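Local coordinates for protein GCN5-related N-acetyltransferase (Arthrobacter sp., PDB 2R1I) that probably transfers an acetyl group from acetyl-coenzyme A to an amine of a still unidentified substrate, as a member of the GNAT family, at residues A[70-75]-A[82-87]. Sequence-based numbering, arbitrary orientation.
Sequences VVVLLA and LAVLSF
Strands 70-75 and 82-87 form the antiparallel beta hairpin at the heart of the central GNAT sheet, their axes 4.6 Å apart. Two hydrogen-bonded pairs hold them together. At V71 and L85, V71 N donates a hydrogen bond to L85 O at 2.8 Å, in the carbonyl plane, and L85 N returns a nearly straight bond (174°) to V71 O. L73 and A83 repeat the exchange, L73 N reaching A83 O at 2.9 Å. CA-H groups of the non-hydrogen-bonded pairs also lean on these carbonyls, as V72 CA does on A83 O at 3.2 Å.

V70, V72, L74, L82, V84 and S86 share one face. V84 spreads its methyls between two valines: CG1 crosses obliquely to V70 CG1 at 3.7 Å, while CG2 lies alongside V72 CG2 at 4.0 Å. L74 CD2 lies beside L82 CB at 4.0 Å, the two leucines running next to each other in the same direction. Helix 33-47 packs on this end, and P89 and V91 of the second subunit meet V70 and V84; S86 OG is hydrogen-bonded to D101 OD1.

On the other face, under helix 109-128, V71 CG2 approaches F87 CE1 obliquely at 3.9 Å, and the F87 ring also makes a cation-pi contact with R129. With strands 26-27 and 97-104 bonded to its outer edges, this buried unit is the hairpin of strands 70-75 and 81-88 that follows helices 33-47 and 54-64 in the GNAT acetyltransferase fold.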
ATOM      1  N   VAL A  70      10.152   6.384  -1.437  1.00 24.20           N
ATOM      2  CA  VAL A  70       9.718   6.800  -0.092  1.00 24.89           C
ATOM      3  C   VAL A  70      10.234   8.213   0.073  1.00 26.34           C
ATOM      4  O   VAL A  70      11.417   8.498  -0.156  1.00 25.07           O
ATOM      5  CB  VAL A  70      10.309   5.940   0.994  1.00 25.37           C
ATOM      6  CG1 VAL A  70      10.035   6.508   2.409  1.00 27.23           C
ATOM      7  CG2 VAL A  70       9.728   4.517   0.871  1.00 26.28           C
ATOM      8  N   VAL A  71       9.306   9.107   0.407  1.00 23.86           N
ATOM      9  CA  VAL A  71       9.599  10.529   0.562  1.00 24.65           C
ATOM     10  C   VAL A  71       9.235  10.900   1.999  1.00 24.47           C
ATOM     11  O   VAL A  71       8.235  10.438   2.549  1.00 26.09           O
ATOM     12  CB  VAL A  71       8.764  11.365  -0.460  1.00 25.81           C
ATOM     13  CG1 VAL A  71       8.857  12.899  -0.079  1.00 26.02           C
ATOM     14  CG2 VAL A  71       9.162  11.047  -1.946  1.00 27.83           C
ATOM     15  N   VAL A  72      10.084  11.707   2.635  1.00 22.58           N
ATOM     16  CA  VAL A  72       9.868  12.142   4.027  1.00 22.04           C
ATOM     17  C   VAL A  72       9.779  13.672   4.019  1.00 23.89           C
ATOM     18  O   VAL A  72      10.599  14.359   3.400  1.00 24.21           O
ATOM     19  CB  VAL A  72      10.939  11.658   4.993  1.00 25.08           C
ATOM     20  CG1 VAL A  72      10.762  12.332   6.388  1.00 24.84           C
ATOM     21  CG2 VAL A  72      10.946  10.102   5.040  1.00 24.19           C
ATOM     22  N   LEU A  73       8.710  14.165   4.649  1.00 24.26           N
ATOM     23  CA  LEU A  73       8.484  15.624   4.855  1.00 22.93           C
ATOM     24  C   LEU A  73       8.723  15.944   6.329  1.00 22.23           C
ATOM     25  O   LEU A  73       8.310  15.156   7.215  1.00 23.97           O
ATOM     26  CB  LEU A  73       7.105  16.124   4.392  1.00 22.25           C
ATOM     27  CG  LEU A  73       6.722  15.878   2.934  1.00 29.37           C
ATOM     28  CD1 LEU A  73       5.334  16.401   2.636  1.00 31.12           C
ATOM     29  CD2 LEU A  73       7.765  16.459   1.988  1.00 31.15           C
ATOM     30  N   LEU A  74       9.383  17.085   6.592  1.00 23.15           N
ATOM     31  CA  LEU A  74       9.729  17.537   7.926  1.00 23.87           C
ATOM     32  C   LEU A  74       9.046  18.879   8.215  1.00 25.08           C
ATOM     33  O   LEU A  74       9.015  19.747   7.347  1.00 27.22           O
ATOM     34  CB  LEU A  74      11.236  17.740   8.069  1.00 23.46           C
ATOM     35  CG  LEU A  74      12.094  16.485   7.894  1.00 26.94           C
ATOM     36  CD1 LEU A  74      13.549  16.842   7.833  1.00 27.92           C
ATOM     37  CD2 LEU A  74      11.822  15.532   9.030  1.00 27.43           C
ATOM     38  N   ALA A  75       8.496  18.992   9.421  1.00 26.34           N
ATOM     39  CA  ALA A  75       7.819  20.205   9.926  1.00 28.74           C
ATOM     40  C   ALA A  75       8.547  20.676  11.186  1.00 29.05           C
ATOM     41  O   ALA A  75       8.798  19.883  12.105  1.00 27.11           O
ATOM     42  CB  ALA A  75       6.396  19.896  10.257  1.00 28.82           C
ATOM     43  N   LEU A  82       7.005  14.739  11.331  1.00 23.78           N
ATOM     44  CA  LEU A  82       7.325  14.236  10.007  1.00 25.32           C
ATOM     45  C   LEU A  82       6.192  13.429   9.411  1.00 25.04           C
ATOM     46  O   LEU A  82       5.315  12.936  10.156  1.00 25.49           O
ATOM     47  CB  LEU A  82       8.623  13.426  10.058  1.00 27.53           C
ATOM     48  CG  LEU A  82       8.751  12.120  10.827  1.00 28.98           C
ATOM     49  CD1 LEU A  82       7.990  10.952  10.187  1.00 28.09           C
ATOM     50  CD2 LEU A  82      10.237  11.727  10.919  1.00 33.21           C
ATOM     51  N   ALA A  83       6.208  13.336   8.079  1.00 24.74           N
ATOM     52  CA  ALA A  83       5.356  12.438   7.317  1.00 22.25           C
ATOM     53  C   ALA A  83       6.232  11.555   6.414  1.00 25.10           C
ATOM     54  O   ALA A  83       7.237  12.050   5.884  1.00 25.91           O
ATOM     55  CB  ALA A  83       4.389  13.224   6.477  1.00 23.90           C
ATOM     56  N   VAL A  84       5.840  10.280   6.285  1.00 25.16           N
ATOM     57  CA  VAL A  84       6.494   9.286   5.410  1.00 23.44           C
ATOM     58  C   VAL A  84       5.463   8.855   4.381  1.00 26.98           C
ATOM     59  O   VAL A  84       4.381   8.348   4.769  1.00 25.26           O
ATOM     60  CB  VAL A  84       7.041   8.058   6.174  1.00 24.14           C
ATOM     61  CG1 VAL A  84       7.758   7.120   5.228  1.00 24.87           C
ATOM     62  CG2 VAL A  84       8.008   8.524   7.255  1.00 25.35           C
ATOM     63  N   LEU A  85       5.825   9.084   3.127  1.00 24.70           N
ATOM     64  CA  LEU A  85       4.994   8.734   1.945  1.00 24.17           C
ATOM     65  C   LEU A  85       5.667   7.680   1.139  1.00 24.40           C
ATOM     66  O   LEU A  85       6.846   7.800   0.852  1.00 25.77           O
ATOM     67  CB  LEU A  85       4.781   9.918   1.036  1.00 24.89           C
ATOM     68  CG  LEU A  85       3.909  11.036   1.605  1.00 30.19           C
ATOM     69  CD1 LEU A  85       4.138  12.373   0.875  1.00 34.44           C
ATOM     70  CD2 LEU A  85       2.434  10.625   1.509  1.00 35.05           C
ATOM     71  N   SER A  86       4.928   6.657   0.683  1.00 23.70           N
ATOM     72  CA  SER A  86       5.459   5.711  -0.278  1.00 23.64           C
ATOM     73  C   SER A  86       4.629   5.773  -1.554  1.00 24.47           C
ATOM     74  O   SER A  86       3.442   6.036  -1.498  1.00 24.77           O
ATOM     75  CB  SER A  86       5.436   4.298   0.283  1.00 26.10           C
ATOM     76  OG  SER A  86       4.151   3.818   0.577  1.00 27.96           O
ATOM     77  N   PHE A  87       5.313   5.520  -2.656  1.00 23.05           N
ATOM     78  CA  PHE A  87       4.732   5.554  -4.010  1.00 20.91           C
ATOM     79  C   PHE A  87       4.912   4.227  -4.686  1.00 25.60           C
ATOM     80  O   PHE A  87       5.952   3.569  -4.534  1.00 25.81           O
ATOM     81  CB  PHE A  87       5.457   6.628  -4.802  1.00 25.50           C
ATOM     82  CG  PHE A  87       5.186   8.019  -4.325  1.00 26.39           C
ATOM     83  CD1 PHE A  87       5.901   8.564  -3.272  1.00 27.16           C
ATOM     84  CD2 PHE A  87       4.162   8.745  -4.893  1.00 28.51           C
ATOM     85  CE1 PHE A  87       5.580   9.847  -2.814  1.00 27.39           C
ATOM     86  CE2 PHE A  87       3.832   9.991  -4.469  1.00 27.69           C
ATOM     87  CZ  PHE A  87       4.555  10.562  -3.419  1.00 28.35           C
TER